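Local coordinates for CELL WALL surface anchor family protein (Streptococcus pneumoniae, PDB 2Y1V) that forms the shaft of the pneumococcal pilus as its major pilin, a cell-wall-anchored subunit that is polymerised into long fibres, at residues L70-D75 with A84-A89; V51-T56 with I113-S118; T56-E61 with A108-I113; T6-V11 with G98-T103. All blocks are in the same frame, centred on the assembly; numbering follows the deposited sequence.

Contact 1. Residues L70-D75 with A84-A89; sequences LGVNID and AMPATA
Leu70 and Val72 both point at Pro86, and the proline ring sits between their branches like a wedge. The main bump is CD1 of Leu70. It fills a shallow hollow made by the chain from Pro86 to Ala89. On one wall of the hollow, Leu70 CD1 rests 3.8 Å from Pro86 CB. The floor is backbone, with Leu70 CD1 3.5 Å from Ala89 CA. The rim is Thr88, whose OG1 touches Leu70 CD1 at 3.5 Å; this is a van der Waals contact only. CG of Leu70 stands anti to its carbonyl carbon (chi1 -62°), and this carries the isobutyl group over to the turn. The hollow keeps its shape because residues 86 to 89 form a type I beta turn, closed by Ala89 N to Pro86 O at 3.2 Å. The second bump is CG2 of Val72. It packs on the ring, 3.6 Å from Pro86 CG, and also brushes the carbonyl of Ala84. Ile62 of strand 61-63 touches Leu70, Pro86 and Ala89, and so joins the patch. Met85 turns the other way, onto Val54 and Ile116. No hydrogen bond crosses between 70-75 and 84-89. Between these two segments the contact is apolar, methyl and ring surfaces meeting at a partly exposed patch; the polar tie of the loop to the strand lies nearby, at Asn73 and Ser82.

Contact 2. Residues V51-T56 with I113-S118; sequences VMFVWT and IYEIHS
Ile113 and Trp55 form the apolar centre. The two side chains run alongside each other and point the same way. CD1 of Ile113 sits over the face of the six-membered ring, 3.9 Å from its centroid, as a CH-pi contact. Its CG1 lies over the same ring system. Ile113 CG2 also reaches Phe53, 3.9 Å from its CD1. Phe53 stands on this face too, with its ring next to CB of Glu115. On the reverse face CB of Tyr114 is near CG1 of Val54, and its ring is next to Thr56. Thr56 OG1 lies 3.8 Å from Tyr114 CD1 and is buried without a polar partner. The phenol OH bonds to Asn60. Between the faces runs the backbone. Val54 and Tyr114 make a hydrogen-bonded antiparallel pair, Val54 N to Tyr114 O at 3.0 Å and Tyr114 N to Val54 O at 2.8 Å. Ile116 N to Met52 O adds a third bond at 2.9 Å. The polar edge is Glu115. Its CG is anti to the backbone N (chi1 -177°) and the chain is extended, so it passes CG1 of Val51, 3.6 Å from Glu115 CG. Glu115 also touches Lys13 and comes close to Asn156. A lysine, an acid and an asparagine grouped in the core are typical of intramolecular isopeptide sites in Gram-positive pilins. This is probably the D1 site, set between two facing sheets, consistent with a beta sandwich.

Contact 3. Residues T56-E61 with A108-I113; sequences TNTNNE and AAKYKI
This is an antiparallel strand pairing, 52-57 with 109-115, next to the turn of the beta hairpin 52-57/61-63: Thr56 pairs with Lys112, and the turn after strand 52-57 folds over the lysine. It lies at the end of a four-stranded sheet, where strand 109-115 runs between 52-57 and 138-142. Thr56 N binds Lys112 O at 2.6 Å, and Lys112 N returns to Thr56 O at 3.0 Å. The same Thr56 oxygen lies at the edge of the Tyr111 ring. The hairpin loop is a type I turn from Asn57 to Asn60, with a G1 bulge; Asn60 takes the left-handed conformation the bulge needs (phi 79°). OD1 of Asn57 braces the turn as an Asx turn, accepting from Asn59 N at 2.6 Å. The turn thereby presents oxygens to Lys112. The lysine chain is extended beyond CG. Its CB packs 3.7 Å from Thr56 CG2, and its CD passes Asn60. NZ then reaches Asn60 OD1 at 2.8 Å, in the amide plane and on a lone pair. With the tyrosine hydroxyl, two donors grip that oxygen. NZ makes a weaker bond to Thr58 O at 3.4 Å. A water bridges the same two atoms, accepting from Lys112 NZ at 2.8 Å and donating to Thr58 O at 3.1 Å.

Contact 4. Residues T6-V11 with G98-T103; sequences TTSVTV and GAKFNT
Phe101 and Val9 face each other as a hydrogen-bonded pair of an antiparallel sheet, strand 8-11 against strand 99-102, in one of two facing sheets, consistent with a beta sandwich. Phe101 N gives a bond to Val9 O at 2.7 Å, and Val9 N returns one to Phe101 O at 3.1 Å. The side chain of Phe101 stays close to the carbonyl of Val9. Its CB is 3.6 Å from Val9 O. CG and CD2 move along the same oxygen, which lies at the ring edge. CE2 then meets Val11, 3.8 Å from its CG2, again at the edge and in the ring plane. The ring also packs edge-to-face with Trp55 of the other sheet. Val11 is tied to Ala99 by two backbone bonds. The opposite face carries Thr10 and Lys100: Thr10 OG1 lies 3.3 Å from Lys100 CG, beside the lysine stem. Gly98 ends the pairing and brings its CA close to Val11 O. At the other end Thr103 N binds Thr7 O at 2.9 Å, and the side chains of Thr103 and Val9 cross at about a right angle, Thr103 CG2 3.4 Å from Val9 CG2.

In the fold
Contacts 2, 3 and 4 lie in two facing N-terminal layers; contact 1 packs outside them. Contacts 2 and 3 continue one strand pair, centres 13 Å apart, and share Thr56 and Ile113. Contact 4 belongs to the facing layer, with its centre 14 Å from contact 2. The layers meet, for example, where Phe53 CE2 is 3.7 Å from Val11 CG1. Lys13, further along strand 8-16, meets Glu115 and Phe53 of contact 2, so the probable isopeptide site lies between these layers. Contact 1 covers the reverse face of contact 2, Ile74 CG2 3.7 Å from Tyr114 CD2, and probably bonds to contact 3 through Ile74 N and Asn60 O. The nickel ligands start later, at Asp280.

Contact 1. Residues L70-D75 with A84-A89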
loop_
_atom_site.group_PDB
_atom_site.type_symbol
_atom_site.label_atom_id
_atom_site.label_comp_id
_atom_site.label_asym_id
_atom_site.label_seq_id
_atom_site.Cartn_x
_atom_site.Cartn_y
_atom_site.Cartn_z
ATOM N N LEU A 70 27.497 1.502 -35.531
ATOM C CA LEU A 70 26.078 1.195 -35.559
ATOM C C LEU A 70 25.201 2.418 -35.271
ATOM O O LEU A 70 23.995 2.298 -35.037
ATOM C CB LEU A 70 25.785 0.082 -34.546
ATOM C CG LEU A 70 26.482 -1.261 -34.809
ATOM C CD1 LEU A 70 25.876 -2.363 -33.945
ATOM C CD2 LEU A 70 26.402 -1.661 -36.280
ATOM N N GLY A 71 25.816 3.595 -35.283
ATOM C CA GLY A 71 25.090 4.859 -35.132
ATOM C C GLY A 71 24.331 5.070 -33.838
ATOM O O GLY A 71 23.330 5.787 -33.816
ATOM N N VAL A 72 24.791 4.436 -32.762
ATOM C CA VAL A 72 24.301 4.721 -31.418
ATOM C C VAL A 72 25.516 4.958 -30.513
ATOM O O VAL A 72 26.459 4.152 -30.462
ATOM C CB VAL A 72 23.412 3.585 -30.864
ATOM C CG1 VAL A 72 23.002 3.844 -29.415
ATOM C CG2 VAL A 72 22.173 3.391 -31.728
ATOM N N ASN A 73 25.509 6.079 -29.808
ATOM C CA ASN A 73 26.630 6.401 -28.935
ATOM C C ASN A 73 26.309 6.193 -27.464
ATOM O O ASN A 73 25.146 6.214 -27.064
ATOM C CB ASN A 73 27.114 7.830 -29.191
ATOM C CG ASN A 73 28.164 7.906 -30.289
ATOM O OD1 ASN A 73 27.856 7.796 -31.477
ATOM N ND2 ASN A 73 29.419 8.122 -29.888
ATOM N N ILE A 74 27.356 5.979 -26.674
ATOM C CA ILE A 74 27.229 5.851 -25.236
ATOM C C ILE A 74 27.992 6.992 -24.575
ATOM O O ILE A 74 29.154 7.235 -24.895
ATOM C CB ILE A 74 27.810 4.517 -24.744
ATOM C CG1 ILE A 74 26.913 3.367 -25.147
ATOM C CG2 ILE A 74 27.985 4.514 -23.226
ATOM C CD1 ILE A 74 27.487 2.009 -24.752
ATOM N N ASP A 75 27.353 7.693 -23.652
ATOM C CA ASP A 75 28.009 8.830 -23.010
ATOM C C ASP A 75 29.075 8.374 -21.990
ATOM O O ASP A 75 28.778 7.663 -21.023
ATOM C CB ASP A 75 26.963 9.762 -22.388
ATOM C CG ASP A 75 27.587 10.915 -21.625
ATOM O OD1 ASP A 75 27.946 11.946 -22.242
ATOM O OD2 ASP A 75 27.746 10.763 -20.401
ATOM N N ALA A 84 18.233 3.089 -28.900
ATOM C CA ALA A 84 17.935 1.729 -28.459
ATOM C C ALA A 84 19.142 0.880 -28.795
ATOM O O ALA A 84 19.797 1.105 -29.811
ATOM C CB ALA A 84 16.708 1.207 -29.142
HETATM N N MSE A 85 19.465 -0.073 -27.928
HETATM C CA MSE A 85 20.605 -0.947 -28.172
HETATM C C MSE A 85 20.444 -1.535 -29.577
HETATM O O MSE A 85 19.465 -2.193 -29.840
HETATM C CB MSE A 85 20.650 -2.054 -27.121
HETATM C CG MSE A 85 21.795 -3.039 -27.300
HETATM SE SE MSE A 85 23.541 -2.176 -27.110
HETATM C CE MSE A 85 23.596 -2.031 -25.152
ATOM N N PRO A 86 21.387 -1.252 -30.487
ATOM C CA PRO A 86 21.276 -1.813 -31.831
ATOM C C PRO A 86 21.375 -3.339 -31.794
ATOM O O PRO A 86 22.192 -3.890 -31.065
ATOM C CB PRO A 86 22.480 -1.231 -32.571
ATOM C CG PRO A 86 23.046 -0.125 -31.653
ATOM C CD PRO A 86 22.622 -0.468 -30.281
ATOM N N ALA A 87 20.550 -4.005 -32.600
ATOM C CA ALA A 87 20.425 -5.461 -32.581
ATOM C C ALA A 87 21.720 -6.233 -32.845
ATOM O O ALA A 87 21.933 -7.283 -32.248
ATOM C CB ALA A 87 19.327 -5.912 -33.557
ATOM N N THR A 88 22.573 -5.732 -33.733
ATOM C CA THR A 88 23.801 -6.447 -34.094
ATOM C C THR A 88 25.033 -5.994 -33.298
ATOM O O THR A 88 26.173 -6.323 -33.657
ATOM C CB THR A 88 24.124 -6.276 -35.590
ATOM O OG1 THR A 88 24.304 -4.879 -35.873
ATOM C CG2 THR A 88 22.996 -6.832 -36.462
ATOM N N ALA A 89 24.816 -5.253 -32.220
ATOM C CA ALA A 89 25.936 -4.767 -31.419
ATOM C C ALA A 89 26.714 -5.918 -30.821
ATOM O O ALA A 89 26.146 -6.943 -30.472
ATOM C CB ALA A 89 25.462 -3.818 -30.307
#

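Contact 2. Residues V51-T56 with I113-S118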
loop_
_atom_site.group_PDB
_atom_site.type_symbol
_atom_site.label_atom_id
_atom_site.label_comp_id
_atom_site.label_asym_id
_atom_site.label_seq_id
_atom_site.Cartn_x
_atom_site.Cartn_y
_atom_site.Cartn_z
ATOM N N VAL A 51 25.848 -9.623 -15.922
ATOM C CA VAL A 51 26.184 -8.232 -16.186
ATOM C C VAL A 51 26.404 -8.088 -17.689
ATOM O O VAL A 51 27.102 -8.901 -18.285
ATOM C CB VAL A 51 27.435 -7.807 -15.373
ATOM C CG1 VAL A 51 27.960 -6.457 -15.798
ATOM C CG2 VAL A 51 27.117 -7.813 -13.883
HETATM N N MSE A 52 25.787 -7.071 -18.303
HETATM C CA MSE A 52 25.896 -6.856 -19.757
HETATM C C MSE A 52 27.052 -5.946 -20.160
HETATM O O MSE A 52 27.220 -4.840 -19.614
HETATM C CB MSE A 52 24.602 -6.270 -20.330
HETATM C CG MSE A 52 24.685 -5.972 -21.835
HETATM SE SE MSE A 52 24.472 -7.603 -22.916
HETATM C CE MSE A 52 22.514 -7.579 -23.104
ATOM N N PHE A 53 27.817 -6.404 -21.147
ATOM C CA PHE A 53 28.971 -5.670 -21.656
ATOM C C PHE A 53 28.880 -5.471 -23.159
ATOM O O PHE A 53 28.517 -6.391 -23.908
ATOM C CB PHE A 53 30.277 -6.369 -21.262
ATOM C CG PHE A 53 30.754 -6.017 -19.877
ATOM C CD1 PHE A 53 31.503 -4.850 -19.647
ATOM C CD2 PHE A 53 30.427 -6.825 -18.805
ATOM C CE1 PHE A 53 31.935 -4.514 -18.369
ATOM C CE2 PHE A 53 30.837 -6.515 -17.536
ATOM C CZ PHE A 53 31.595 -5.340 -17.303
ATOM N N VAL A 54 29.183 -4.257 -23.602
ATOM C CA VAL A 54 29.051 -3.925 -25.010
ATOM C C VAL A 54 30.279 -3.181 -25.464
ATOM O O VAL A 54 30.881 -2.424 -24.702
ATOM C CB VAL A 54 27.763 -3.110 -25.321
ATOM C CG1 VAL A 54 27.871 -1.741 -24.777
ATOM C CG2 VAL A 54 27.531 -3.025 -26.819
ATOM N N TRP A 55 30.649 -3.418 -26.715
ATOM C CA TRP A 55 31.866 -2.859 -27.267
ATOM C C TRP A 55 31.620 -1.580 -28.048
ATOM O O TRP A 55 30.620 -1.435 -28.757
ATOM C CB TRP A 55 32.527 -3.858 -28.193
ATOM C CG TRP A 55 33.201 -4.986 -27.519
ATOM C CD1 TRP A 55 32.613 -5.987 -26.815
ATOM C CD2 TRP A 55 34.605 -5.262 -27.522
ATOM N NE1 TRP A 55 33.563 -6.872 -26.376
ATOM C CE2 TRP A 55 34.798 -6.444 -26.790
ATOM C CE3 TRP A 55 35.719 -4.626 -28.078
ATOM C CZ2 TRP A 55 36.062 -6.997 -26.587
ATOM C CZ3 TRP A 55 36.963 -5.180 -27.888
ATOM C CH2 TRP A 55 37.130 -6.341 -27.144
ATOM N N THR A 56 32.596 -0.691 -27.945
ATOM C CA THR A 56 32.555 0.636 -28.510
ATOM C C THR A 56 33.888 0.900 -29.200
ATOM O O THR A 56 34.878 0.219 -28.935
ATOM C CB THR A 56 32.372 1.624 -27.339
ATOM O OG1 THR A 56 30.969 1.864 -27.132
ATOM C CG2 THR A 56 33.104 2.912 -27.567
ATOM N N ILE A 113 34.853 -1.156 -23.754
ATOM C CA ILE A 113 33.738 -1.982 -23.361
ATOM C C ILE A 113 33.023 -1.362 -22.161
ATOM O O ILE A 113 33.634 -1.090 -21.117
ATOM C CB ILE A 113 34.151 -3.430 -23.037
ATOM C CG1 ILE A 113 35.289 -3.882 -23.951
ATOM C CG2 ILE A 113 32.950 -4.355 -23.182
ATOM C CD1 ILE A 113 36.004 -5.115 -23.468
ATOM N N TYR A 114 31.721 -1.161 -22.309
ATOM C CA TYR A 114 30.914 -0.566 -21.255
ATOM C C TYR A 114 30.032 -1.578 -20.547
ATOM O O TYR A 114 29.646 -2.605 -21.119
ATOM C CB TYR A 114 30.014 0.518 -21.834
ATOM C CG TYR A 114 30.754 1.776 -22.184
ATOM C CD1 TYR A 114 31.469 1.872 -23.369
ATOM C CD2 TYR A 114 30.730 2.880 -21.333
ATOM C CE1 TYR A 114 32.148 3.014 -23.689
ATOM C CE2 TYR A 114 31.404 4.028 -21.652
ATOM C CZ TYR A 114 32.121 4.087 -22.831
ATOM O OH TYR A 114 32.801 5.235 -23.162
ATOM N N GLU A 115 29.720 -1.274 -19.288
ATOM C CA GLU A 115 28.719 -2.020 -18.555
ATOM C C GLU A 115 27.397 -1.305 -18.785
ATOM O O GLU A 115 27.313 -0.067 -18.685
ATOM C CB GLU A 115 29.049 -2.073 -17.067
ATOM C CG GLU A 115 28.069 -2.917 -16.232
ATOM C CD GLU A 115 28.439 -2.979 -14.747
ATOM O OE1 GLU A 115 29.646 -2.976 -14.410
ATOM O OE2 GLU A 115 27.510 -3.032 -13.916
ATOM N N ILE A 116 26.363 -2.074 -19.111
ATOM C CA ILE A 116 25.047 -1.469 -19.299
ATOM C C ILE A 116 24.055 -1.945 -18.257
ATOM O O ILE A 116 23.344 -2.945 -18.444
ATOM C CB ILE A 116 24.544 -1.640 -20.736
ATOM C CG1 ILE A 116 25.589 -1.036 -21.679
ATOM C CG2 ILE A 116 23.207 -0.940 -20.908
ATOM C CD1 ILE A 116 25.316 -1.272 -23.137
ATOM N N HIS A 117 24.050 -1.210 -17.143
ATOM C CA HIS A 117 23.275 -1.542 -15.954
ATOM C C HIS A 117 21.843 -1.806 -16.353
ATOM O O HIS A 117 21.181 -2.673 -15.816
ATOM C CB HIS A 117 23.287 -0.365 -14.982
ATOM C CG HIS A 117 24.584 -0.173 -14.260
ATOM N ND1 HIS A 117 25.482 0.817 -14.593
ATOM C CD2 HIS A 117 25.124 -0.825 -13.202
ATOM C CE1 HIS A 117 26.530 0.755 -13.787
ATOM N NE2 HIS A 117 26.333 -0.225 -12.928
ATOM N N SER A 118 21.384 -1.020 -17.309
ATOM C CA SER A 118 20.015 -1.024 -17.710
ATOM C C SER A 118 19.603 -2.286 -18.471
ATOM O O SER A 118 18.425 -2.490 -18.709
ATOM C CB SER A 118 19.765 0.212 -18.574
ATOM O OG SER A 118 18.384 0.515 -18.575
#

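Contact 3. Residues T56-E61 with A108-I113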
loop_
_atom_site.group_PDB
_atom_site.type_symbol
_atom_site.label_atom_id
_atom_site.label_comp_id
_atom_site.label_asym_id
_atom_site.label_seq_id
_atom_site.Cartn_x
_atom_site.Cartn_y
_atom_site.Cartn_z
ATOM N N THR A 56 32.596 -0.691 -27.945
ATOM C CA THR A 56 32.555 0.636 -28.510
ATOM C C THR A 56 33.888 0.900 -29.200
ATOM O O THR A 56 34.878 0.219 -28.935
ATOM C CB THR A 56 32.372 1.624 -27.339
ATOM O OG1 THR A 56 30.969 1.864 -27.132
ATOM C CG2 THR A 56 33.104 2.912 -27.567
ATOM N N ASN A 57 33.933 1.874 -30.098
ATOM C CA ASN A 57 35.222 2.330 -30.593
ATOM C C ASN A 57 35.709 3.443 -29.668
ATOM O O ASN A 57 35.021 3.778 -28.714
ATOM C CB ASN A 57 35.109 2.809 -32.032
ATOM C CG ASN A 57 34.341 4.103 -32.152
ATOM O OD1 ASN A 57 34.278 4.892 -31.199
ATOM N ND2 ASN A 57 33.770 4.348 -33.337
ATOM N N THR A 58 36.877 4.025 -29.950
ATOM C CA THR A 58 37.486 5.013 -29.051
ATOM C C THR A 58 36.646 6.278 -28.854
ATOM O O THR A 58 36.868 7.021 -27.894
ATOM C CB THR A 58 38.906 5.414 -29.511
ATOM O OG1 THR A 58 39.668 5.858 -28.378
ATOM C CG2 THR A 58 38.856 6.522 -30.568
ATOM N N ASN A 59 35.679 6.506 -29.747
ATOM C CA ASN A 59 34.794 7.681 -29.665
ATOM C C ASN A 59 33.453 7.391 -29.015
ATOM O O ASN A 59 32.545 8.216 -29.060
ATOM C CB ASN A 59 34.549 8.307 -31.040
ATOM C CG ASN A 59 35.777 8.995 -31.599
ATOM O OD1 ASN A 59 35.891 9.198 -32.815
ATOM N ND2 ASN A 59 36.709 9.347 -30.720
ATOM N N ASN A 60 33.323 6.207 -28.426
ATOM C CA ASN A 60 32.152 5.894 -27.619
ATOM C C ASN A 60 30.922 5.518 -28.443
ATOM O O ASN A 60 29.797 5.515 -27.943
ATOM C CB ASN A 60 31.870 7.053 -26.668
ATOM C CG ASN A 60 33.114 7.477 -25.901
ATOM O OD1 ASN A 60 33.865 6.630 -25.400
ATOM N ND2 ASN A 60 33.343 8.786 -25.808
ATOM N N GLU A 61 31.164 5.180 -29.702
ATOM C CA GLU A 61 30.121 4.703 -30.622
ATOM C C GLU A 61 30.064 3.175 -30.675
ATOM O O GLU A 61 31.080 2.508 -30.874
ATOM C CB GLU A 61 30.393 5.260 -32.008
ATOM C CG GLU A 61 29.734 4.525 -33.125
ATOM C CD GLU A 61 28.461 5.177 -33.607
ATOM O OE1 GLU A 61 27.474 5.216 -32.836
ATOM O OE2 GLU A 61 28.455 5.644 -34.766
ATOM N N ALA A 108 42.856 -3.664 -35.898
ATOM C CA ALA A 108 43.750 -3.049 -34.927
ATOM C C ALA A 108 43.156 -1.692 -34.602
ATOM O O ALA A 108 42.758 -0.963 -35.507
ATOM C CB ALA A 108 45.157 -2.893 -35.495
ATOM N N ALA A 109 43.073 -1.372 -33.312
ATOM C CA ALA A 109 42.532 -0.099 -32.866
ATOM C C ALA A 109 42.413 -0.078 -31.353
ATOM O O ALA A 109 42.767 -1.048 -30.689
ATOM C CB ALA A 109 41.180 0.150 -33.499
ATOM N N LYS A 110 41.939 1.042 -30.816
ATOM C CA LYS A 110 41.574 1.145 -29.406
ATOM C C LYS A 110 40.065 0.963 -29.315
ATOM O O LYS A 110 39.320 1.479 -30.160
ATOM C CB LYS A 110 41.954 2.522 -28.845
ATOM C CG LYS A 110 43.391 2.921 -29.084
ATOM C CD LYS A 110 43.678 4.317 -28.550
ATOM C CE LYS A 110 45.141 4.706 -28.767
ATOM N NZ LYS A 110 45.543 5.950 -28.012
ATOM N N TYR A 111 39.617 0.205 -28.315
ATOM C CA TYR A 111 38.196 -0.023 -28.113
ATOM C C TYR A 111 37.799 0.164 -26.663
ATOM O O TYR A 111 38.616 0.011 -25.732
ATOM C CB TYR A 111 37.800 -1.435 -28.509
ATOM C CG TYR A 111 38.035 -1.782 -29.951
ATOM C CD1 TYR A 111 37.077 -1.504 -30.922
ATOM C CD2 TYR A 111 39.212 -2.397 -30.345
ATOM C CE1 TYR A 111 37.290 -1.835 -32.261
ATOM C CE2 TYR A 111 39.430 -2.731 -31.670
ATOM C CZ TYR A 111 38.465 -2.449 -32.619
ATOM O OH TYR A 111 38.713 -2.775 -33.922
ATOM N N LYS A 112 36.520 0.456 -26.468
ATOM C CA LYS A 112 35.982 0.490 -25.134
ATOM C C LYS A 112 34.899 -0.576 -24.951
ATOM O O LYS A 112 34.142 -0.873 -25.882
ATOM C CB LYS A 112 35.427 1.876 -24.846
ATOM C CG LYS A 112 36.465 2.972 -25.036
ATOM C CD LYS A 112 35.907 4.302 -24.699
ATOM C CE LYS A 112 37.034 5.335 -24.648
ATOM N NZ LYS A 112 36.476 6.691 -24.491
ATOM N N ILE A 113 34.853 -1.156 -23.754
ATOM C CA ILE A 113 33.738 -1.982 -23.361
ATOM C C ILE A 113 33.023 -1.362 -22.161
ATOM O O ILE A 113 33.634 -1.090 -21.117
ATOM C CB ILE A 113 34.151 -3.430 -23.037
ATOM C CG1 ILE A 113 35.289 -3.882 -23.951
ATOM C CG2 ILE A 113 32.950 -4.355 -23.182
ATOM C CD1 ILE A 113 36.004 -5.115 -23.468
HETATM O O HOH W 1 38.404 8.435 -25.577
HETATM O O HOH W 2 42.536 7.033 -29.378
#

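Contact 4. Residues T6-V11 with G98-T103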
loop_
_atom_site.group_PDB
_atom_site.type_symbol
_atom_site.label_atom_id
_atom_site.label_comp_id
_atom_site.label_asym_id
_atom_site.label_seq_id
_atom_site.Cartn_x
_atom_site.Cartn_y
_atom_site.Cartn_z
ATOM N N THR A 6 44.920 -10.940 -31.383
ATOM C CA THR A 6 44.115 -11.144 -30.182
ATOM C C THR A 6 42.723 -11.604 -30.588
ATOM O O THR A 6 41.862 -10.778 -30.888
ATOM C CB THR A 6 44.003 -9.875 -29.323
ATOM O OG1 THR A 6 45.303 -9.469 -28.866
ATOM C CG2 THR A 6 43.108 -10.143 -28.114
ATOM N N THR A 7 42.501 -12.919 -30.595
ATOM C CA THR A 7 41.288 -13.481 -31.180
ATOM C C THR A 7 40.114 -13.629 -30.221
ATOM O O THR A 7 38.999 -13.935 -30.647
ATOM C CB THR A 7 41.549 -14.824 -31.868
ATOM O OG1 THR A 7 41.931 -15.812 -30.897
ATOM C CG2 THR A 7 42.634 -14.668 -32.921
ATOM N N SER A 8 40.356 -13.411 -28.931
ATOM C CA SER A 8 39.253 -13.390 -27.980
ATOM C C SER A 8 39.592 -12.584 -26.731
ATOM O O SER A 8 40.747 -12.522 -26.316
ATOM C CB SER A 8 38.850 -14.792 -27.565
ATOM O OG SER A 8 39.475 -15.106 -26.334
ATOM N N VAL A 9 38.551 -11.993 -26.145
ATOM C CA VAL A 9 38.640 -11.221 -24.919
ATOM C C VAL A 9 37.545 -11.693 -23.971
ATOM O O VAL A 9 36.386 -11.820 -24.357
ATOM C CB VAL A 9 38.464 -9.717 -25.206
ATOM C CG1 VAL A 9 38.381 -8.931 -23.924
ATOM C CG2 VAL A 9 39.593 -9.202 -26.105
ATOM N N THR A 10 37.898 -11.979 -22.729
ATOM C CA THR A 10 36.885 -12.399 -21.785
ATOM C C THR A 10 36.773 -11.389 -20.659
ATOM O O THR A 10 37.772 -11.006 -20.038
ATOM C CB THR A 10 37.148 -13.817 -21.239
ATOM O OG1 THR A 10 37.162 -14.753 -22.326
ATOM C CG2 THR A 10 36.067 -14.217 -20.266
ATOM N N VAL A 11 35.551 -10.932 -20.417
ATOM C CA VAL A 11 35.307 -9.965 -19.357
ATOM C C VAL A 11 34.852 -10.693 -18.102
ATOM O O VAL A 11 33.879 -11.434 -18.131
ATOM C CB VAL A 11 34.230 -8.969 -19.759
ATOM C CG1 VAL A 11 34.073 -7.919 -18.680
ATOM C CG2 VAL A 11 34.581 -8.332 -21.083
ATOM N N GLY A 98 32.451 -15.423 -16.818
ATOM C CA GLY A 98 32.652 -14.175 -17.578
ATOM C C GLY A 98 31.952 -14.136 -18.919
ATOM O O GLY A 98 31.133 -15.004 -19.225
ATOM N N ALA A 99 32.270 -13.107 -19.701
ATOM C CA ALA A 99 31.777 -12.939 -21.064
ATOM C C ALA A 99 32.931 -13.053 -22.061
ATOM O O ALA A 99 33.809 -12.184 -22.121
ATOM C CB ALA A 99 31.095 -11.606 -21.210
ATOM N N LYS A 100 32.915 -14.120 -22.848
ATOM C CA LYS A 100 33.994 -14.417 -23.778
ATOM C C LYS A 100 33.657 -13.957 -25.187
ATOM O O LYS A 100 32.909 -14.621 -25.901
ATOM C CB LYS A 100 34.302 -15.916 -23.778
ATOM C CG LYS A 100 35.441 -16.321 -24.712
ATOM C CD LYS A 100 35.419 -17.818 -25.017
ATOM C CE LYS A 100 36.454 -18.163 -26.079
ATOM N NZ LYS A 100 37.002 -19.532 -25.877
ATOM N N PHE A 101 34.214 -12.821 -25.582
ATOM C CA PHE A 101 33.956 -12.259 -26.904
ATOM C C PHE A 101 34.886 -12.835 -27.961
ATOM O O PHE A 101 36.059 -13.114 -27.700
ATOM C CB PHE A 101 34.122 -10.741 -26.886
ATOM C CG PHE A 101 33.059 -10.018 -26.101
ATOM C CD1 PHE A 101 31.841 -9.711 -26.682
ATOM C CD2 PHE A 101 33.285 -9.634 -24.782
ATOM C CE1 PHE A 101 30.869 -9.060 -25.966
ATOM C CE2 PHE A 101 32.318 -8.960 -24.062
ATOM C CZ PHE A 101 31.107 -8.673 -24.657
ATOM N N ASN A 102 34.365 -13.003 -29.160
ATOM C CA ASN A 102 35.212 -13.352 -30.272
ATOM C C ASN A 102 35.683 -12.068 -30.900
ATOM O O ASN A 102 34.874 -11.295 -31.423
ATOM C CB ASN A 102 34.451 -14.179 -31.298
ATOM C CG ASN A 102 35.276 -14.468 -32.523
ATOM O OD1 ASN A 102 36.415 -14.000 -32.645
ATOM N ND2 ASN A 102 34.713 -15.241 -33.444
ATOM N N THR A 103 36.991 -11.840 -30.855
ATOM C CA THR A 103 37.562 -10.547 -31.252
ATOM C C THR A 103 38.260 -10.600 -32.615
ATOM O O THR A 103 38.778 -9.584 -33.122
ATOM C CB THR A 103 38.538 -10.040 -30.179
ATOM O OG1 THR A 103 39.389 -11.119 -29.768
ATOM C CG2 THR A 103 37.777 -9.559 -28.966
#